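Local coordinates for Alr3699 protein (PDB 4XSO) that is of unknown function but belongs to the GT-B class of glycosyltransferase-like proteins, built from two Rossmann-like domains, at residues Gln361-Ala364 with Ser365-Phe368; Arg298-Val301 with Glu302-Cys306. All coordinates share one frame; numbering follows the deposited sequence.

Contact 1: Gln361-Ala364 with Ser365-Phe368; sequences QAIA and SQRF
Successive turns of one helix meet here, Q361-A364 against S365-F368, toward the C-terminal end of helix 350-368 on the C-terminal domain of a GT-B fold. The evidence begins at Q361 O, which S365 grips twice: its N donates over 3.0 Å, and its OG donates to Q361 O over 2.7 Å. The two donors come from opposite faces of the carbonyl plane, each tilted 30° from it. The serine torsion explains the second bond, since OG stands beside its own backbone N (chi1 -67°), which turns it back to the carbonyl of the preceding turn. One turn on, I363 and R367 run side by side in the same direction, with I363 CG1 3.5 Å from R367 CD. The arginine's CG and CD thus run along the isoleucine's CG1 and CD1, while NH1 goes on to bond the carbonyl O of E320. F368 closes the series: its N bonds A364 O at 3.0 Å, and A364 CB lies in the ring plane at its edge, 4.0 Å from F368 CD2. One ring face carries R367 CB, 3.5 Å above the plane and over its centre. Beyond these turns, helix 298-305 packs against A364 through M304 and L305, Y179 meets the F368 ring edge-to-face, F182 shares backbone hydrogen bonds with F368, and helix 370-382 follows in the chain.

Contact 2: Arg298-Val301 with Glu302-Cys306; sequences RVIV and EAMLC
V301 and L305 lie alongside one another and point the same way, their branches meeting at V301 CG1 and L305 CD1, 3.8 Å apart. The valine torsion sets this up: CG1 is anti to the backbone N (chi1 179°), which places it beside the carbonyl carbon, on the side of the next turn. I300 and M304 repeat the side-by-side arrangement on another flank of the helix, with I300 CG2 4.2 Å from M304 SD. Here the methionine stem rises past the carbonyl of the preceding turn, M304 CG lying 3.3 Å from I300 O, before the chain bends at its thioether.

The third pairing is polar at its end. E302 extends back along the helix, so that its CG comes to 3.3 Å from R298 O, the same oxygen that accepts E302 N at 2.8 Å. The glutamate OE2 is hydrogen-bonded to Y187 OH; R298 NH2 stays 4.6 Å from E302 OE2, too far for a direct bridge, though the opposite charges may still attract. At the end of the helix C306 N bonds E302 O at 2.9 Å, continuing the i to i+4 pattern by one residue.

Helix 298-305 is the connection in a beta-alpha-beta unit between strands 285-287 and 310-313. I300 touches A312 and both A303 and M304 touch V310 on the latter strand, while V299, E302 and C306 meet M280 of helix 276-282.

Both contacts belong to the C-terminal domain, with centres about 10 Å apart. Contact 2 comes first along the chain, in a helix beside the six-stranded parallel sheet; contact 1 follows after strands 310-313 and 329-331, on helix 350-368. The two helices are joined directly: Q361 NE2 probably donates a hydrogen bond to L305 O at 2.7 Å, using a carbonyl near the end of helix 298-305, and F368 CD2 packs 3.6 Å from V301 CG1. Helix 350-368 therefore lies on the side of helix 298-305 that V301 and L305 present, and is tied to the domain before the chain continues into helix 370-382, consistent with the C-terminal crossing of GT-B proteins.

Contact 1: Gln361-Ala364 with Ser365-Phe368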
# COMPACT_ATOMS: atom_id res chain seq x y z
N GLN A 361 -24.79 6.73 38.49
CA GLN A 361 -25.77 6.20 37.55
C GLN A 361 -26.33 7.33 36.71
O GLN A 361 -26.46 7.15 35.50
CB GLN A 361 -26.88 5.40 38.25
CG GLN A 361 -27.71 4.61 37.27
CD GLN A 361 -28.62 3.58 37.96
OE1 GLN A 361 -29.51 3.96 38.69
NE2 GLN A 361 -28.32 2.27 37.79
N ALA A 362 -26.66 8.45 37.35
CA ALA A 362 -27.31 9.60 36.67
C ALA A 362 -26.36 10.20 35.65
O ALA A 362 -26.78 10.43 34.52
CB ALA A 362 -27.71 10.70 37.67
N ILE A 363 -25.10 10.49 36.05
CA ILE A 363 -24.20 11.10 35.14
C ILE A 363 -23.80 10.14 34.00
O ILE A 363 -23.70 10.57 32.84
CB ILE A 363 -22.97 11.77 35.87
CG1 ILE A 363 -22.07 12.52 34.86
CG2 ILE A 363 -22.09 10.79 36.58
CD1 ILE A 363 -22.76 13.75 34.32
N ALA A 364 -23.59 8.86 34.28
CA ALA A 364 -23.14 7.95 33.23
C ALA A 364 -24.30 7.71 32.20
O ALA A 364 -24.09 7.50 30.98
CB ALA A 364 -22.70 6.62 33.85
N SER A 365 -25.52 7.70 32.70
CA SER A 365 -26.68 7.52 31.83
C SER A 365 -26.74 8.70 30.84
O SER A 365 -27.11 8.54 29.68
CB SER A 365 -27.96 7.43 32.69
OG SER A 365 -27.90 6.23 33.44
N GLN A 366 -26.44 9.89 31.34
CA GLN A 366 -26.42 11.06 30.49
C GLN A 366 -25.30 11.04 29.44
O GLN A 366 -25.55 11.32 28.25
CB GLN A 366 -26.47 12.33 31.36
CG GLN A 366 -26.23 13.65 30.63
CD GLN A 366 -25.77 14.77 31.57
OE1 GLN A 366 -26.44 15.06 32.56
NE2 GLN A 366 -24.62 15.37 31.28
N ARG A 367 -24.06 10.75 29.85
CA ARG A 367 -22.89 10.84 28.94
C ARG A 367 -22.61 9.67 28.02
O ARG A 367 -22.03 9.85 27.01
CB ARG A 367 -21.64 11.02 29.86
CG ARG A 367 -21.74 12.25 30.78
CD ARG A 367 -20.50 12.40 31.72
NE ARG A 367 -19.31 12.64 30.90
CZ ARG A 367 -18.05 12.52 31.31
NH1 ARG A 367 -17.74 12.17 32.55
NH2 ARG A 367 -17.07 12.74 30.44
N PHE A 368 -22.96 8.44 28.42
CA PHE A 368 -22.51 7.25 27.74
C PHE A 368 -23.66 6.36 27.20
O PHE A 368 -23.46 5.21 26.80
CB PHE A 368 -21.63 6.46 28.67
CG PHE A 368 -20.55 7.29 29.28
CD1 PHE A 368 -19.59 7.88 28.48
CD2 PHE A 368 -20.54 7.53 30.63
CE1 PHE A 368 -18.59 8.67 29.08
CE2 PHE A 368 -19.55 8.35 31.24
CZ PHE A 368 -18.59 8.89 30.48

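Contact 2: Arg298-Val301 with Glu302-Cys306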
# COMPACT_ATOMS: atom_id res chain seq x y z
N ARG A 298 -13.99 0.81 30.11
CA ARG A 298 -15.41 0.38 29.95
C ARG A 298 -15.97 -0.02 31.33
O ARG A 298 -17.07 0.34 31.73
CB ARG A 298 -15.56 -0.76 28.92
CG ARG A 298 -15.26 -0.31 27.47
CD ARG A 298 -15.30 -1.44 26.44
NE ARG A 298 -16.61 -2.09 26.34
CZ ARG A 298 -17.68 -1.58 25.71
NH1 ARG A 298 -17.61 -0.45 25.00
NH2 ARG A 298 -18.85 -2.22 25.75
N VAL A 299 -15.15 -0.71 32.12
CA VAL A 299 -15.60 -1.22 33.42
C VAL A 299 -16.01 -0.13 34.40
O VAL A 299 -16.91 -0.32 35.24
CB VAL A 299 -14.47 -2.07 34.07
CG1 VAL A 299 -14.73 -2.32 35.52
CG2 VAL A 299 -14.37 -3.39 33.31
N ILE A 300 -15.35 0.99 34.31
CA ILE A 300 -15.61 2.11 35.17
C ILE A 300 -17.02 2.61 34.76
O ILE A 300 -17.88 2.74 35.58
CB ILE A 300 -14.59 3.21 34.96
CG1 ILE A 300 -13.18 2.73 35.39
CG2 ILE A 300 -14.99 4.47 35.73
CD1 ILE A 300 -12.08 3.74 35.01
N VAL A 301 -17.24 2.89 33.51
CA VAL A 301 -18.62 3.26 33.06
C VAL A 301 -19.68 2.22 33.39
O VAL A 301 -20.76 2.56 33.81
CB VAL A 301 -18.66 3.60 31.57
CG1 VAL A 301 -20.10 3.95 31.13
CG2 VAL A 301 -17.75 4.76 31.30
N GLU A 302 -19.35 0.95 33.27
CA GLU A 302 -20.33 -0.10 33.56
C GLU A 302 -20.73 -0.09 35.01
O GLU A 302 -21.89 -0.17 35.33
CB GLU A 302 -19.82 -1.46 33.11
CG GLU A 302 -19.86 -1.49 31.60
CD GLU A 302 -19.35 -2.77 30.99
OE1 GLU A 302 -18.24 -3.19 31.38
OE2 GLU A 302 -20.05 -3.29 30.10
N ALA A 303 -19.74 0.11 35.87
CA ALA A 303 -19.97 0.15 37.30
C ALA A 303 -20.89 1.31 37.68
O ALA A 303 -21.80 1.17 38.50
CB ALA A 303 -18.63 0.24 37.99
N MET A 304 -20.66 2.45 37.03
CA MET A 304 -21.41 3.67 37.26
C MET A 304 -22.87 3.44 36.81
O MET A 304 -23.82 3.76 37.52
CB MET A 304 -20.76 4.83 36.49
CG MET A 304 -19.38 5.26 37.01
SD MET A 304 -18.58 6.59 36.04
CE MET A 304 -19.09 7.81 37.12
N LEU A 305 -23.06 2.86 35.65
CA LEU A 305 -24.41 2.59 35.14
C LEU A 305 -25.09 1.59 36.02
O LEU A 305 -26.34 1.55 36.05
CB LEU A 305 -24.32 2.04 33.71
CG LEU A 305 -23.96 3.06 32.65
CD1 LEU A 305 -23.59 2.35 31.37
CD2 LEU A 305 -25.10 3.99 32.43
N CYS A 306 -24.31 0.75 36.73
CA CYS A 306 -24.96 -0.19 37.65
C CYS A 306 -25.30 0.53 38.93
O CYS A 306 -25.77 -0.06 39.88
CB CYS A 306 -24.10 -1.40 38.00
SG CYS A 306 -23.73 -2.53 36.68